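Putative protein-disulfide isomerase (Pseudomonas syringae pv. tomato, PDB 3GN3) is of unknown function but, as a member of the DsbA family, may take part in thiol-disulfide exchange. Local coordinates at residues G64-V67 and R68-A72; K84-M87 and T88-S92. One frame throughout, in Å; residues are numbered along the deposited sequence.

Interaction 1: G64-V67 and R68-A72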
loop_
_atom_site.group_PDB
_atom_site.type_symbol
_atom_site.label_atom_id
_atom_site.label_comp_id
_atom_site.label_asym_id
_atom_site.label_seq_id
_atom_site.Cartn_x
_atom_site.Cartn_y
_atom_site.Cartn_z
ATOM N N GLY A 64 -6.531 12.890 17.064
ATOM C CA GLY A 64 -7.849 12.250 16.987
ATOM C C GLY A 64 -9.000 13.151 17.424
ATOM O O GLY A 64 -10.065 13.163 16.788
ATOM N N VAL A 65 -8.782 13.911 18.496
ATOM C CA VAL A 65 -9.770 14.867 18.978
ATOM C C VAL A 65 -9.956 15.927 17.896
ATOM O O VAL A 65 -11.077 16.181 17.436
ATOM C CB VAL A 65 -9.311 15.562 20.276
ATOM C CG1 VAL A 65 -10.313 16.629 20.695
ATOM C CG2 VAL A 65 -9.088 14.565 21.377
ATOM N N ILE A 66 -8.838 16.520 17.470
ATOM C CA ILE A 66 -8.847 17.608 16.495
ATOM C C ILE A 66 -9.426 17.195 15.145
ATOM O O ILE A 66 -10.248 17.913 14.580
ATOM C CB ILE A 66 -7.450 18.259 16.360
ATOM C CG1 ILE A 66 -7.066 18.914 17.694
ATOM C CG2 ILE A 66 -7.433 19.277 15.199
ATOM C CD1 ILE A 66 -5.579 19.209 17.856
ATOM N N VAL A 67 -9.040 16.033 14.643
ATOM C CA VAL A 67 -9.600 15.538 13.374
ATOM C C VAL A 67 -11.120 15.359 13.485
ATOM O O VAL A 67 -11.862 15.740 12.563
ATOM C CB VAL A 67 -8.902 14.219 12.863
ATOM C CG1 VAL A 67 -9.678 13.580 11.710
ATOM C CG2 VAL A 67 -7.466 14.489 12.442
ATOM N N ARG A 68 -11.575 14.781 14.603
ATOM C CA ARG A 68 -13.012 14.625 14.850
ATOM C C ARG A 68 -13.738 15.998 14.835
ATOM O O ARG A 68 -14.793 16.134 14.202
ATOM C CB ARG A 68 -13.275 13.843 16.153
ATOM C CG ARG A 68 -14.699 13.280 16.274
ATOM C CD ARG A 68 -14.912 12.472 17.565
ATOM N NE ARG A 68 -16.326 12.183 17.812
ATOM C CZ ARG A 68 -17.012 11.179 17.268
ATOM N NH1 ARG A 68 -16.423 10.326 16.445
ATOM N NH2 ARG A 68 -18.309 11.026 17.537
ATOM N N CYS A 69 -13.159 17.007 15.491
ATOM C CA CYS A 69 -13.686 18.368 15.427
ATOM C C CYS A 69 -13.846 18.892 14.016
ATOM O O CYS A 69 -14.863 19.552 13.701
ATOM C CB CYS A 69 -12.778 19.327 16.155
ATOM S SG CYS A 69 -12.826 19.067 17.924
ATOM N N ILE A 70 -12.841 18.628 13.173
ATOM C CA ILE A 70 -12.879 19.125 11.809
ATOM C C ILE A 70 -14.050 18.484 11.090
ATOM O O ILE A 70 -14.838 19.156 10.425
ATOM C CB ILE A 70 -11.548 18.884 11.052
ATOM C CG1 ILE A 70 -10.446 19.740 11.664
ATOM C CG2 ILE A 70 -11.710 19.173 9.553
ATOM C CD1 ILE A 70 -9.070 19.140 11.501
ATOM N N LEU A 71 -14.171 17.175 11.244
ATOM C CA LEU A 71 -15.224 16.450 10.565
ATOM C C LEU A 71 -16.596 16.748 11.186
ATOM O O LEU A 71 -17.615 16.691 10.485
ATOM C CB LEU A 71 -14.905 14.958 10.517
ATOM C CG LEU A 71 -13.790 14.674 9.508
ATOM C CD1 LEU A 71 -13.176 13.263 9.678
ATOM C CD2 LEU A 71 -14.274 14.904 8.085
ATOM N N ALA A 72 -16.606 17.069 12.481
ATOM C CA ALA A 72 -17.809 17.567 13.160
ATOM C C ALA A 72 -18.278 18.885 12.541
ATOM O O ALA A 72 -19.463 19.039 12.256
ATOM C CB ALA A 72 -17.578 17.730 14.680
#

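Interaction 2: K84-M87 and T88-S92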
loop_
_atom_site.group_PDB
_atom_site.type_symbol
_atom_site.label_atom_id
_atom_site.label_comp_id
_atom_site.label_asym_id
_atom_site.label_seq_id
_atom_site.Cartn_x
_atom_site.Cartn_y
_atom_site.Cartn_z
ATOM N N LYS A 84 -13.167 24.218 7.276
ATOM C CA LYS A 84 -12.033 25.063 6.924
ATOM C C LYS A 84 -11.748 26.091 8.033
ATOM O O LYS A 84 -10.590 26.285 8.429
ATOM C CB LYS A 84 -12.261 25.718 5.566
ATOM C CG LYS A 84 -11.081 26.527 5.064
ATOM C CD LYS A 84 -11.537 27.560 4.021
ATOM C CE LYS A 84 -10.417 28.570 3.708
ATOM N NZ LYS A 84 -10.998 29.850 3.217
ATOM N N ALA A 85 -12.802 26.709 8.562
ATOM C CA ALA A 85 -12.680 27.572 9.739
ATOM C C ALA A 85 -11.941 26.872 10.896
ATOM O O ALA A 85 -10.986 27.438 11.477
ATOM C CB ALA A 85 -14.043 28.058 10.179
ATOM N N VAL A 86 -12.351 25.635 11.216
ATOM C CA VAL A 86 -11.685 24.859 12.283
ATOM C C VAL A 86 -10.205 24.569 11.973
ATOM O O VAL A 86 -9.341 24.766 12.851
ATOM C CB VAL A 86 -12.446 23.536 12.684
ATOM C CG1 VAL A 86 -11.570 22.668 13.623
ATOM C CG2 VAL A 86 -13.806 23.855 13.338
ATOM N N MET A 87 -9.916 24.113 10.745
ATOM C CA MET A 87 -8.506 23.895 10.308
ATOM C C MET A 87 -7.688 25.190 10.430
ATOM O O MET A 87 -6.590 25.176 10.986
ATOM C CB MET A 87 -8.403 23.295 8.899
ATOM C CG MET A 87 -8.920 21.863 8.815
ATOM S SD MET A 87 -8.435 21.007 7.319
ATOM C CE MET A 87 -9.884 21.017 6.364
ATOM N N THR A 88 -8.262 26.307 9.967
ATOM C CA THR A 88 -7.614 27.617 10.082
ATOM C C THR A 88 -7.329 27.998 11.533
ATOM O O THR A 88 -6.238 28.484 11.846
ATOM C CB THR A 88 -8.448 28.747 9.432
ATOM O OG1 THR A 88 -8.755 28.406 8.071
ATOM C CG2 THR A 88 -7.692 30.087 9.501
ATOM N N ALA A 89 -8.302 27.785 12.423
ATOM C CA ALA A 89 -8.100 28.134 13.838
ATOM C C ALA A 89 -6.985 27.294 14.472
ATOM O O ALA A 89 -6.145 27.824 15.228
ATOM C CB ALA A 89 -9.407 28.023 14.625
ATOM N N VAL A 90 -6.962 25.996 14.151
ATOM C CA VAL A 90 -5.898 25.102 14.647
ATOM C C VAL A 90 -4.549 25.515 14.040
ATOM O O VAL A 90 -3.571 25.742 14.761
ATOM C CB VAL A 90 -6.228 23.589 14.389
ATOM C CG1 VAL A 90 -5.040 22.699 14.729
ATOM C CG2 VAL A 90 -7.449 23.160 15.198
ATOM N N ALA A 91 -4.527 25.649 12.715
ATOM C CA ALA A 91 -3.330 26.077 11.982
ATOM C C ALA A 91 -2.694 27.363 12.537
ATOM O O ALA A 91 -1.488 27.386 12.796
ATOM C CB ALA A 91 -3.641 26.213 10.507
ATOM N N SER A 92 -3.506 28.408 12.743
ATOM C CA SER A 92 -3.040 29.689 13.313
ATOM C C SER A 92 -2.465 29.594 14.711
ATOM O O SER A 92 -1.593 30.371 15.072
ATOM C CB SER A 92 -4.176 30.685 13.376
ATOM O OG SER A 92 -4.767 30.826 12.110
#

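Interaction 1: G64-V67 and R68-A72
Ile66 and Ile70 meet because both turn CG1 beside the backbone N (chi1 -64° and -67°): this leaves CG2 of Ile66 pointing along the helix toward its C-terminal end, while the CG1-CD1 arm of Ile70 folds back toward the preceding turn. The motif is a plain alpha-helix, 63-73, probably part of the helical region that DsbA-family proteins insert into their thioredoxin fold. CD1 of Ile70 stops 4.0 Å from CG2 of Ile66, the two side chains running at a slant to one another, and the same methyl lies 3.5 Å from the Ile66 carbonyl oxygen, covering one flank of that acceptor. The oxygen itself takes the amide N-H of Ile70. On another flank, Val67 and Leu71 stand side by side and point the same way, CG1 of Val67 lying 4.1 Å from CD1 of Leu71. Val65 and Cys69 are only loosely matched, with 4.5 Å between CG1 and SG.

Four i to i+4 bonds join the turns. Cys69 N reaches Val65 O over 3.0 Å, whereas Arg68 N comes to Gly64 O from above the Gly64 carbonyl plane, 38° out of it. The faces of the helix have different neighbours: Ile66 and Ile70 pack on helix 79-92, Cys69 on helix 112-123, and Leu71 on helix 137-150. Arg68 leaves the helix as an extended chain; its NE bonds to Phe131 O, its guanidinium makes a cation-pi contact with Phe131, and it also packs on Ala103 of the second subunit. At the root of this arginine, CB rests 3.3 Å from Gly64 O and 3.5 Å from Val65 O.

Interaction 2: K84-M87 and T88-S92
Lys84 to Met87 and Thr88 to Ser92 form consecutive turns of alpha-helix 79-92, joined by i to i+4 amide bonds of regular geometry. Thr88 N meets Lys84 O at 2.8 Å with an N-H...O angle of 167°, and Ala91 N meets Met87 O at 2.7 Å.

Thr88 adds a second grip. With OG1 beside its own backbone N (chi1 -54°), the hydroxyl swings back over the preceding turn and donates to Lys84 O, also at 2.8 Å, from above the carbonyl plane and 44° out of it. One turn later Ser92 repeats the pattern: its OG gives a 2.8 Å bond to Thr88 O, arriving on the opposite face of that carbonyl from Ser92 N. Between the aliphatic side chains the fit is looser, CG1 of Val86 and CG2 of Val90 being 4.4 Å apart, although this same CG2 sits 3.4 Å from Val86 O.

Val86 and Val90 face helix 112-123 through Ile119, whereas Met87, Thr88 and Ala91 contact Phe33 of helix 27-33. Each of the acceptors Lys84 O and Thr88 O serves an amide and a hydroxyl, so both hydroxyls donate within their own helix, while the side chains of Val86 and Val90 are buried in the core.

In the fold
From the N terminus, the chain completes strand 48-54 before entering helix 63-73, which holds interaction 1, then turns back into helix 79-92, which holds interaction 2. Each contact lies within a single helix and closes no loop; they stand in series, neither nested nor crossed, with centres about 11 Å apart. The two helices pack directly, Ile70 CG1 lying 3.7 Å from Val86 CG1, Ile70 CD1 3.8 Å from Met87 CG, and Ile66 CG2 3.9 Å from Val90 CG2. Helix 112-123 touches both and so packs against the pair. Outward from this pair, 64-72 reaches helix 137-150 and 84-92 reaches helix 27-33.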